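Local structure of CRISPR protein (4MJK) at residues 27-32 with 228-233; 201-206 with 218-223. The protein is a Cas5 family CRISPR protein, probably of a type I-A system, that is likely to serve as a subunit of the RNA-guided Cascade complex. One frame throughout, in Å; residues are numbered along the deposited sequence.

Each contact involves one of two neighbouring antiparallel strands, 196-202 and 225-231, or its end. In interaction 1 the loop 27-32 packs on 225-231; in interaction 2 the residues after 196-202 meet the loop that leads back into 225-231. Interaction 1 is the core contact, four of its five touching residues being buried, and it rests on aromatic rings against isoleucines with one hydroxyl bond among them. Interaction 2, its centre about 17 Å from that of interaction 1, lies nearer the surface, where the amide of Asn-203 bonds to backbone oxygens beside one phenylalanine-isoleucine contact. Tyr-201 bridges them, its OH 3.6 Å from Ile-230 CG2 and its CD2 3.7 Å from Pro-32 CA.

Interaction 1 (27-32 with 228-233); sequences SFYYPP and YRIPIM
Tyr-29 and Tyr-30 meet Ile-230, Pro-231 and Ile-232 where the loop before helix 33-46 packs on the end of strand 225-231, a strand of the antiparallel three-stranded sheet of this Cas5 fold. The ring of Tyr-29 crosses both isoleucines at about a right angle. Its CD2 lies 3.7 Å from Ile-230 CD1, and its CD1 lies 3.7 Å from Ile-232 CD1; both methyl ends lie on the same side of the ring plane, near its CB end, one by CD2 and one by CD1. Ile-230 CG1 stands between the backbone N and the carbonyl carbon (chi1 51°), and from there its extended chain carries CD1 toward the loop. Tyr-30 instead slides past Ile-230 in the opposite direction, and CD1 of that isoleucine reaches the ring edge near its plane, 3.9 Å from Tyr-30 CD2. The same ring meets Ile-232 obliquely, with Tyr-30 CE2 4.0 Å from Ile-232 CD1.

Around this apolar patch, Trp-71 of strand 66-73 packs edge-to-face with Tyr-30, while Glu-199 of strand 196-202 accepts bonds from the backbone N of both tyrosines and ties the loop to the sheet. Arg-80 makes a cation-pi contact with Tyr-29.

The buried polar tip of Tyr-30 is held by two bonds. Its OH donates to Pro-231 O at 2.6 Å, in the plane of that carbonyl and with a C=O...donor angle of 156°. A water in turn donates to Tyr-30 OH and accepts from Met-233 N, a selenomethionine, at 2.9 Å.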
loop_
_atom_site.group_PDB
_atom_site.type_symbol
_atom_site.label_atom_id
_atom_site.label_comp_id
_atom_site.label_asym_id
_atom_site.label_seq_id
_atom_site.Cartn_x
_atom_site.Cartn_y
_atom_site.Cartn_z
ATOM N N SER A 27 -0.069 15.733 6.061
ATOM C CA SER A 27 -0.038 14.285 5.841
ATOM C C SER A 27 -0.464 13.610 7.150
ATOM O O SER A 27 -0.519 14.261 8.201
ATOM C CB SER A 27 1.354 13.831 5.431
ATOM O OG SER A 27 2.296 14.171 6.432
ATOM N N PHE A 28 -0.783 12.323 7.092
ATOM C CA PHE A 28 -1.394 11.660 8.244
ATOM C C PHE A 28 -0.685 10.358 8.568
ATOM O O PHE A 28 -0.549 9.496 7.708
ATOM C CB PHE A 28 -2.858 11.318 7.965
ATOM C CG PHE A 28 -3.769 12.505 7.855
ATOM C CD1 PHE A 28 -3.818 13.462 8.855
ATOM C CD2 PHE A 28 -4.599 12.653 6.744
ATOM C CE1 PHE A 28 -4.668 14.559 8.749
ATOM C CE2 PHE A 28 -5.447 13.741 6.629
ATOM C CZ PHE A 28 -5.484 14.694 7.631
ATOM N N TYR A 29 -0.263 10.194 9.813
ATOM C CA TYR A 29 0.171 8.871 10.263
ATOM C C TYR A 29 -1.037 7.917 10.311
ATOM O O TYR A 29 -0.923 6.731 9.962
ATOM C CB TYR A 29 0.840 8.955 11.639
ATOM C CG TYR A 29 2.203 9.615 11.650
ATOM C CD1 TYR A 29 3.342 8.911 11.269
ATOM C CD2 TYR A 29 2.357 10.933 12.072
ATOM C CE1 TYR A 29 4.602 9.510 11.294
ATOM C CE2 TYR A 29 3.617 11.540 12.108
ATOM C CZ TYR A 29 4.728 10.821 11.714
ATOM O OH TYR A 29 5.974 11.400 11.740
ATOM N N TYR A 30 -2.200 8.432 10.726
ATOM C CA TYR A 30 -3.389 7.580 10.872
ATOM C C TYR A 30 -4.630 8.137 10.196
ATOM O O TYR A 30 -4.739 9.333 9.982
ATOM C CB TYR A 30 -3.726 7.374 12.352
ATOM C CG TYR A 30 -2.711 6.561 13.090
ATOM C CD1 TYR A 30 -2.653 5.182 12.921
ATOM C CD2 TYR A 30 -1.802 7.167 13.960
ATOM C CE1 TYR A 30 -1.714 4.423 13.589
ATOM C CE2 TYR A 30 -0.862 6.416 14.635
ATOM C CZ TYR A 30 -0.828 5.032 14.447
ATOM O OH TYR A 30 0.106 4.251 15.109
ATOM N N PRO A 31 -5.608 7.267 9.899
ATOM C CA PRO A 31 -6.870 7.792 9.369
ATOM C C PRO A 31 -7.482 8.772 10.364
ATOM O O PRO A 31 -7.582 8.446 11.549
ATOM C CB PRO A 31 -7.758 6.542 9.276
ATOM C CG PRO A 31 -6.798 5.414 9.142
ATOM C CD PRO A 31 -5.640 5.801 10.042
ATOM N N PRO A 32 -7.871 9.963 9.897
ATOM C CA PRO A 32 -8.513 10.932 10.798
ATOM C C PRO A 32 -9.786 10.379 11.435
ATOM O O PRO A 32 -10.461 9.531 10.847
ATOM C CB PRO A 32 -8.842 12.109 9.873
ATOM C CG PRO A 32 -7.798 12.002 8.763
ATOM C CD PRO A 32 -7.643 10.516 8.543
ATOM N N TYR A 228 -4.089 16.038 18.377
ATOM C CA TYR A 228 -4.032 14.736 19.052
ATOM C C TYR A 228 -2.595 14.319 19.277
ATOM O O TYR A 228 -1.722 14.632 18.462
ATOM C CB TYR A 228 -4.666 13.638 18.181
ATOM C CG TYR A 228 -6.089 13.266 18.526
ATOM C CD1 TYR A 228 -7.113 14.171 18.369
ATOM C CD2 TYR A 228 -6.400 11.991 19.006
ATOM C CE1 TYR A 228 -8.425 13.835 18.674
ATOM C CE2 TYR A 228 -7.708 11.637 19.304
ATOM C CZ TYR A 228 -8.718 12.568 19.138
ATOM O OH TYR A 228 -10.028 12.233 19.445
ATOM N N ARG A 229 -2.356 13.578 20.356
ATOM C CA ARG A 229 -1.125 12.817 20.487
ATOM C C ARG A 229 -1.467 11.413 19.995
ATOM O O ARG A 229 -2.554 10.919 20.266
ATOM C CB ARG A 229 -0.633 12.776 21.936
ATOM C CG ARG A 229 -0.291 14.143 22.508
ATOM C CD ARG A 229 0.798 14.878 21.711
ATOM N NE ARG A 229 2.094 14.191 21.655
ATOM C CZ ARG A 229 3.108 14.417 22.494
ATOM N NH1 ARG A 229 2.981 15.298 23.482
ATOM N NH2 ARG A 229 4.254 13.766 22.349
ATOM N N ILE A 230 -0.563 10.804 19.232
ATOM C CA ILE A 230 -0.832 9.510 18.603
ATOM C C ILE A 230 0.345 8.585 18.844
ATOM O O ILE A 230 1.506 9.004 18.737
ATOM C CB ILE A 230 -1.065 9.644 17.063
ATOM C CG1 ILE A 230 0.067 10.448 16.415
ATOM C CG2 ILE A 230 -2.410 10.337 16.784
ATOM C CD1 ILE A 230 0.050 10.480 14.887
ATOM N N PRO A 231 0.063 7.319 19.172
ATOM C CA PRO A 231 1.176 6.399 19.415
ATOM C C PRO A 231 1.717 5.814 18.106
ATOM O O PRO A 231 0.947 5.541 17.171
ATOM C CB PRO A 231 0.532 5.303 20.257
ATOM C CG PRO A 231 -0.892 5.235 19.736
ATOM C CD PRO A 231 -1.250 6.679 19.383
ATOM N N ILE A 232 3.034 5.631 18.060
ATOM C CA ILE A 232 3.717 5.057 16.914
ATOM C C ILE A 232 4.563 3.894 17.433
ATOM O O ILE A 232 5.532 4.077 18.172
ATOM C CB ILE A 232 4.637 6.074 16.215
ATOM C CG1 ILE A 232 3.867 7.354 15.821
ATOM C CG2 ILE A 232 5.363 5.411 15.033
ATOM C CD1 ILE A 232 3.073 7.241 14.581
HETATM N N MSE A 233 4.160 2.696 17.051
HETATM C CA MSE A 233 4.791 1.470 17.495
HETATM C C MSE A 233 6.120 1.305 16.771
HETATM O O MSE A 233 6.183 1.468 15.551
HETATM C CB MSE A 233 3.844 0.325 17.122
HETATM C CG MSE A 233 4.139 -1.019 17.699
HETATM SE SE MSE A 233 2.599 -2.166 17.314
HETATM C CE MSE A 233 1.785 -2.164 19.095
HETATM O O HOH W 1 2.195 2.491 14.903
#

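Interaction 2 (201-206 with 218-223); sequences YLNPFE and SYISGK
Asn-203 holds CG anti to its backbone N (chi1 -176°), on the side of 218-223, where ND2 makes the contact, and Phe-205 has CG anti to its carbonyl carbon (chi1 -60°), set so that ring atom CD2 can meet Ile-220. Asn-203 forms an Asx turn just past the end of strand 196-202: its OD1 accepts from Phe-205 N at 3.0 Å, with the donor well above the carbonyl plane. This bond helps fix the rotation of the amide, leaving ND2 directed at the other segment. ND2 donates to Lys-223 O at 2.9 Å along a fairly straight line (158°), the acceptor lying almost in the amide plane of Asn-203. A second, weak bond runs from ND2 to Ile-220 O at 3.3 Å, and one NH2 group thus ties two points of the returning loop, just before strand 225-231.

An alanine at Asn-203 would probably leave Lys-223 O and Ile-220 O without this shared donor and Phe-205 N without its turn acceptor, setting the loop freer to shift.

Beside these bonds, Phe-205 and Ile-220 cross at about a right angle, and Val-226 of strand 225-231 also touches Ile-220. Pro-204 CG sits over the centre of one face of the Phe-205 ring. Lys-223 NZ points elsewhere, to Ala-225 O and Glu-183. The closest apolar approach across the segments is Phe-205 CD2 to Ile-220 CG1, 3.6 Å.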
loop_
_atom_site.group_PDB
_atom_site.type_symbol
_atom_site.label_atom_id
_atom_site.label_comp_id
_atom_site.label_asym_id
_atom_site.label_seq_id
_atom_site.Cartn_x
_atom_site.Cartn_y
_atom_site.Cartn_z
ATOM N N TYR A 201 -6.280 17.088 13.272
ATOM C CA TYR A 201 -7.413 16.531 12.521
ATOM C C TYR A 201 -8.600 17.485 12.545
ATOM O O TYR A 201 -8.660 18.377 13.386
ATOM C CB TYR A 201 -7.897 15.231 13.179
ATOM C CG TYR A 201 -6.866 14.120 13.296
ATOM C CD1 TYR A 201 -6.441 13.668 14.542
ATOM C CD2 TYR A 201 -6.329 13.519 12.165
ATOM C CE1 TYR A 201 -5.505 12.653 14.656
ATOM C CE2 TYR A 201 -5.389 12.505 12.264
ATOM C CZ TYR A 201 -4.981 12.071 13.516
ATOM O OH TYR A 201 -4.042 11.060 13.632
ATOM N N LEU A 202 -9.564 17.272 11.649
ATOM C CA LEU A 202 -10.898 17.836 11.835
ATOM C C LEU A 202 -11.519 17.328 13.148
ATOM O O LEU A 202 -11.421 16.140 13.499
ATOM C CB LEU A 202 -11.806 17.526 10.635
ATOM C CG LEU A 202 -11.359 18.084 9.273
ATOM C CD1 LEU A 202 -12.282 17.632 8.142
ATOM C CD2 LEU A 202 -11.257 19.616 9.310
ATOM N N ASN A 203 -12.144 18.238 13.886
ATOM C CA ASN A 203 -12.718 17.914 15.185
ATOM C C ASN A 203 -13.925 16.984 15.029
ATOM O O ASN A 203 -14.879 17.315 14.329
ATOM C CB ASN A 203 -13.091 19.223 15.905
ATOM C CG ASN A 203 -13.620 19.005 17.308
ATOM O OD1 ASN A 203 -13.625 17.894 17.825
ATOM N ND2 ASN A 203 -14.064 20.085 17.936
ATOM N N PRO A 204 -13.882 15.795 15.657
ATOM C CA PRO A 204 -15.020 14.891 15.452
ATOM C C PRO A 204 -16.165 15.167 16.427
ATOM O O PRO A 204 -17.235 14.586 16.291
ATOM C CB PRO A 204 -14.417 13.517 15.743
ATOM C CG PRO A 204 -13.379 13.800 16.802
ATOM C CD PRO A 204 -12.805 15.165 16.446
ATOM N N PHE A 205 -15.928 16.022 17.412
ATOM C CA PHE A 205 -16.919 16.277 18.450
ATOM C C PHE A 205 -17.857 17.382 18.009
ATOM O O PHE A 205 -17.419 18.467 17.627
ATOM C CB PHE A 205 -16.240 16.641 19.765
ATOM C CG PHE A 205 -15.333 15.575 20.277
ATOM C CD1 PHE A 205 -15.842 14.341 20.655
ATOM C CD2 PHE A 205 -13.975 15.788 20.365
ATOM C CE1 PHE A 205 -15.010 13.340 21.113
ATOM C CE2 PHE A 205 -13.136 14.784 20.817
ATOM C CZ PHE A 205 -13.660 13.563 21.194
ATOM N N GLU A 206 -19.148 17.088 18.026
ATOM C CA GLU A 206 -20.156 18.085 17.697
ATOM C C GLU A 206 -20.938 18.444 18.950
ATOM O O GLU A 206 -21.058 17.635 19.873
ATOM C CB GLU A 206 -21.105 17.559 16.614
ATOM C CG GLU A 206 -20.405 17.096 15.339
ATOM C CD GLU A 206 -20.908 17.808 14.087
ATOM O OE1 GLU A 206 -21.557 18.869 14.221
ATOM O OE2 GLU A 206 -20.652 17.303 12.965
ATOM N N SER A 218 -15.863 23.679 25.935
ATOM C CA SER A 218 -15.209 24.974 25.833
ATOM C C SER A 218 -13.875 24.829 25.107
ATOM O O SER A 218 -13.669 25.405 24.041
ATOM C CB SER A 218 -14.998 25.597 27.225
ATOM O OG SER A 218 -16.149 26.242 27.717
ATOM N N TYR A 219 -12.970 24.058 25.701
ATOM C CA TYR A 219 -11.649 23.852 25.128
ATOM C C TYR A 219 -11.716 22.854 23.993
ATOM O O TYR A 219 -10.871 22.857 23.100
ATOM C CB TYR A 219 -10.646 23.401 26.194
ATOM C CG TYR A 219 -10.125 24.546 27.034
ATOM C CD1 TYR A 219 -9.098 25.359 26.570
ATOM C CD2 TYR A 219 -10.670 24.825 28.281
ATOM C CE1 TYR A 219 -8.621 26.413 27.324
ATOM C CE2 TYR A 219 -10.199 25.883 29.046
ATOM C CZ TYR A 219 -9.171 26.669 28.562
ATOM O OH TYR A 219 -8.696 27.725 29.310
ATOM N N ILE A 220 -12.727 21.993 24.032
ATOM C CA ILE A 220 -13.004 21.105 22.911
ATOM C C ILE A 220 -14.200 21.670 22.158
ATOM O O ILE A 220 -14.464 21.294 21.014
ATOM C CB ILE A 220 -13.313 19.675 23.376
ATOM C CG1 ILE A 220 -13.067 18.691 22.230
ATOM C CG2 ILE A 220 -14.740 19.581 23.898
ATOM C CD1 ILE A 220 -11.632 18.704 21.709
ATOM N N SER A 221 -14.898 22.589 22.829
ATOM C CA SER A 221 -16.046 23.319 22.287
ATOM C C SER A 221 -16.578 22.736 20.994
ATOM O O SER A 221 -16.944 21.560 20.916
ATOM C CB SER A 221 -15.678 24.790 22.047
ATOM O OG SER A 221 -16.020 25.608 23.156
ATOM N N GLY A 222 -16.628 23.604 19.993
ATOM C CA GLY A 222 -16.934 23.229 18.631
ATOM C C GLY A 222 -15.943 23.974 17.763
ATOM O O GLY A 222 -16.325 24.743 16.883
ATOM N N LYS A 223 -14.657 23.778 18.044
ATOM C CA LYS A 223 -13.609 24.306 17.182
ATOM C C LYS A 223 -13.518 23.394 15.969
ATOM O O LYS A 223 -14.057 22.285 15.990
ATOM C CB LYS A 223 -12.276 24.380 17.924
ATOM C CG LYS A 223 -11.903 23.111 18.654
ATOM C CD LYS A 223 -11.094 23.430 19.905
ATOM C CE LYS A 223 -9.899 22.492 20.058
ATOM N NZ LYS A 223 -8.763 22.874 19.167
#